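PDB 3GTZ: putative translation initiation inhibitor from Salmonella typhimurium, which is of unknown function but, as a member of the RutC (YjgF-like) family assembling as a trimer, may act as an inhibitor of translation initiation. Local coordinates for residues A[17-21]-A[22-26]. Sequence-based numbering, arbitrary orientation.
Sequences VVIYN and NTLWY
Val18 and Trp25 face each other as a hydrogen-bonded pair in a tight antiparallel beta hairpin, strands 15-20 and 23-28 of the mixed sheet, joined by a type I' turn from Tyr20 to Thr23. Two backbone bonds close this pair, Val18 N to Trp25 O at 3.1 Å and Trp25 N to Val18 O at 2.9 Å. On their face of the sheet the indole runs along the hairpin toward the turn, the CE3–CZ3 edge turned to strand 15-20. CG of Trp25 lies anti to its carbonyl carbon (chi1 -77°), and the six-membered ring reaches back along the hairpin until CZ3 meets CB of Tyr20 at 4.1 Å. The carbonyl oxygens of Val18 and Tyr20 come to the edge of the indole, near its plane, while CG2 of Thr23 sits over one face, 3.8 Å above it and offset toward the rim. The phenol of Tyr20 points away from this cluster, and its OH bonds Asn22 O of the second subunit; the turn thus takes part in the trimer interface, where Trp25 also packs on Leu63 of that subunit. The other face carries Val17, Ile19, Leu24 and Tyr26. Here CG1 of Val17 comes up against CG of Leu24 at 3.7 Å, and CG2 meets CD1 of Tyr26 obliquely. CG1 of Ile19 reaches CD1 of Leu24 from the partner strand, at 4.1 Å, and helix 37-54 packs on Val17 and Tyr26. At the turn, Thr23 N reaches Tyr20 O along a bent path, 131° at the hydrogen. Thr23 OG1, held beside its own backbone N, donates to Asn21 O at 2.8 Å, approaching from above the carbonyl plane.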
ATOM      1  N   VAL A  17       9.306   0.133  12.948  1.00 47.60           N
ATOM      2  CA  VAL A  17       9.246  -1.172  12.276  1.00 46.02           C
ATOM      3  C   VAL A  17       8.232  -2.093  12.961  1.00 44.59           C
ATOM      4  O   VAL A  17       8.146  -2.110  14.164  1.00 45.27           O
ATOM      5  CB  VAL A  17      10.637  -1.855  12.258  1.00 45.50           C
ATOM      6  CG1 VAL A  17      10.682  -2.941  11.226  1.00 44.79           C
ATOM      7  CG2 VAL A  17      11.735  -0.824  11.990  1.00 44.82           C
ATOM      8  N   VAL A  18       7.442  -2.833  12.198  1.00 43.20           N
ATOM      9  CA  VAL A  18       6.555  -3.813  12.771  1.00 42.44           C
ATOM     10  C   VAL A  18       6.840  -5.174  12.177  1.00 42.46           C
ATOM     11  O   VAL A  18       7.068  -5.282  10.995  1.00 43.83           O
ATOM     12  CB  VAL A  18       5.103  -3.457  12.503  1.00 42.51           C
ATOM     13  CG1 VAL A  18       4.200  -4.612  12.949  1.00 39.86           C
ATOM     14  CG2 VAL A  18       4.743  -2.145  13.227  1.00 42.79           C
ATOM     15  N   ILE A  19       6.813  -6.214  12.996  1.00 42.16           N
ATOM     16  CA  ILE A  19       7.125  -7.560  12.560  1.00 41.73           C
ATOM     17  C   ILE A  19       6.022  -8.470  13.042  1.00 41.07           C
ATOM     18  O   ILE A  19       5.714  -8.486  14.225  1.00 41.48           O
ATOM     19  CB  ILE A  19       8.442  -8.037  13.129  1.00 41.94           C
ATOM     20  CG1 ILE A  19       9.591  -7.140  12.646  1.00 43.76           C
ATOM     21  CG2 ILE A  19       8.703  -9.476  12.701  1.00 43.94           C
ATOM     22  CD1 ILE A  19      10.777  -7.097  13.574  1.00 44.43           C
ATOM     23  N   TYR A  20       5.419  -9.215  12.125  1.00 40.42           N
ATOM     24  CA  TYR A  20       4.335 -10.114  12.463  1.00 40.89           C
ATOM     25  C   TYR A  20       4.235 -11.183  11.405  1.00 41.29           C
ATOM     26  O   TYR A  20       4.403 -10.899  10.221  1.00 40.51           O
ATOM     27  CB  TYR A  20       2.996  -9.355  12.553  1.00 39.79           C
ATOM     28  CG  TYR A  20       1.727 -10.212  12.750  1.00 40.45           C
ATOM     29  CD1 TYR A  20       1.377 -10.706  13.992  1.00 38.81           C
ATOM     30  CD2 TYR A  20       0.831 -10.454  11.694  1.00 41.10           C
ATOM     31  CE1 TYR A  20       0.196 -11.430  14.182  1.00 38.22           C
ATOM     32  CE2 TYR A  20      -0.341 -11.214  11.884  1.00 37.71           C
ATOM     33  CZ  TYR A  20      -0.649 -11.680  13.121  1.00 37.93           C
ATOM     34  OH  TYR A  20      -1.812 -12.408  13.331  1.00 39.34           O
ATOM     35  N   ASN A  21       3.932 -12.407  11.845  1.00 42.25           N
ATOM     36  CA  ASN A  21       3.702 -13.526  10.930  1.00 42.63           C
ATOM     37  C   ASN A  21       4.838 -13.646   9.898  1.00 42.75           C
ATOM     38  O   ASN A  21       4.590 -13.729   8.715  1.00 43.32           O
ATOM     39  CB  ASN A  21       2.369 -13.296  10.240  1.00 42.82           C
ATOM     40  CG  ASN A  21       1.845 -14.523   9.584  1.00 42.99           C
ATOM     41  OD1 ASN A  21       2.247 -15.617   9.910  1.00 49.19           O
ATOM     42  ND2 ASN A  21       0.951 -14.355   8.661  1.00 43.67           N
ATOM     43  N   ASN A  22       6.085 -13.568  10.367  1.00 43.04           N
ATOM     44  CA  ASN A  22       7.280 -13.680   9.529  1.00 43.29           C
ATOM     45  C   ASN A  22       7.358 -12.635   8.431  1.00 42.87           C
ATOM     46  O   ASN A  22       7.954 -12.877   7.379  1.00 42.86           O
ATOM     47  CB  ASN A  22       7.394 -15.104   8.949  1.00 43.74           C
ATOM     48  CG  ASN A  22       7.224 -16.168  10.026  1.00 44.68           C
ATOM     49  OD1 ASN A  22       6.261 -16.932  10.013  1.00 47.93           O
ATOM     50  ND2 ASN A  22       8.104 -16.159  11.000  1.00 43.92           N
ATOM     51  N   THR A  23       6.766 -11.473   8.708  1.00 42.11           N
ATOM     52  CA  THR A  23       6.663 -10.384   7.762  1.00 41.18           C
ATOM     53  C   THR A  23       6.978  -9.101   8.490  1.00 40.70           C
ATOM     54  O   THR A  23       6.715  -8.973   9.657  1.00 40.32           O
ATOM     55  CB  THR A  23       5.267 -10.320   7.178  1.00 41.29           C
ATOM     56  OG1 THR A  23       4.852 -11.645   6.792  1.00 42.54           O
ATOM     57  CG2 THR A  23       5.208  -9.394   5.996  1.00 40.12           C
ATOM     58  N   LEU A  24       7.581  -8.166   7.787  1.00 40.82           N
ATOM     59  CA  LEU A  24       8.129  -6.958   8.373  1.00 40.52           C
ATOM     60  C   LEU A  24       7.663  -5.821   7.489  1.00 40.74           C
ATOM     61  O   LEU A  24       7.730  -5.914   6.245  1.00 40.59           O
ATOM     62  CB  LEU A  24       9.661  -7.017   8.375  1.00 39.94           C
ATOM     63  CG  LEU A  24      10.411  -5.764   8.882  1.00 41.26           C
ATOM     64  CD1 LEU A  24      11.859  -6.086   9.417  1.00 38.31           C
ATOM     65  CD2 LEU A  24      10.459  -4.693   7.800  1.00 39.46           C
ATOM     66  N   TRP A  25       7.179  -4.762   8.127  1.00 41.05           N
ATOM     67  CA  TRP A  25       6.663  -3.584   7.438  1.00 41.04           C
ATOM     68  C   TRP A  25       7.464  -2.394   7.933  1.00 41.77           C
ATOM     69  O   TRP A  25       7.794  -2.311   9.142  1.00 41.25           O
ATOM     70  CB  TRP A  25       5.241  -3.337   7.834  1.00 40.59           C
ATOM     71  CG  TRP A  25       4.213  -4.199   7.232  1.00 40.58           C
ATOM     72  CD1 TRP A  25       3.417  -3.894   6.150  1.00 39.73           C
ATOM     73  CD2 TRP A  25       3.760  -5.459   7.717  1.00 38.43           C
ATOM     74  NE1 TRP A  25       2.542  -4.914   5.901  1.00 39.08           N
ATOM     75  CE2 TRP A  25       2.718  -5.886   6.853  1.00 40.35           C
ATOM     76  CE3 TRP A  25       4.135  -6.274   8.778  1.00 39.48           C
ATOM     77  CZ2 TRP A  25       2.041  -7.104   7.030  1.00 40.91           C
ATOM     78  CZ3 TRP A  25       3.474  -7.524   8.944  1.00 39.78           C
ATOM     79  CH2 TRP A  25       2.439  -7.910   8.083  1.00 40.80           C
ATOM     80  N   TYR A  26       7.728  -1.461   7.020  1.00 42.39           N
ATOM     81  CA  TYR A  26       8.574  -0.305   7.298  1.00 42.58           C
ATOM     82  C   TYR A  26       8.414   0.717   6.218  1.00 43.20           C
ATOM     83  O   TYR A  26       8.221   0.362   5.082  1.00 42.30           O
ATOM     84  CB  TYR A  26      10.035  -0.751   7.294  1.00 43.03           C
ATOM     85  CG  TYR A  26      11.045   0.361   7.435  1.00 43.05           C
ATOM     86  CD1 TYR A  26      11.200   1.027   8.653  1.00 42.82           C
ATOM     87  CD2 TYR A  26      11.859   0.735   6.372  1.00 42.70           C
ATOM     88  CE1 TYR A  26      12.131   2.043   8.812  1.00 42.50           C
ATOM     89  CE2 TYR A  26      12.789   1.782   6.509  1.00 42.90           C
ATOM     90  CZ  TYR A  26      12.932   2.414   7.741  1.00 44.31           C
ATOM     91  OH  TYR A  26      13.878   3.424   7.921  1.00 45.79           O
TER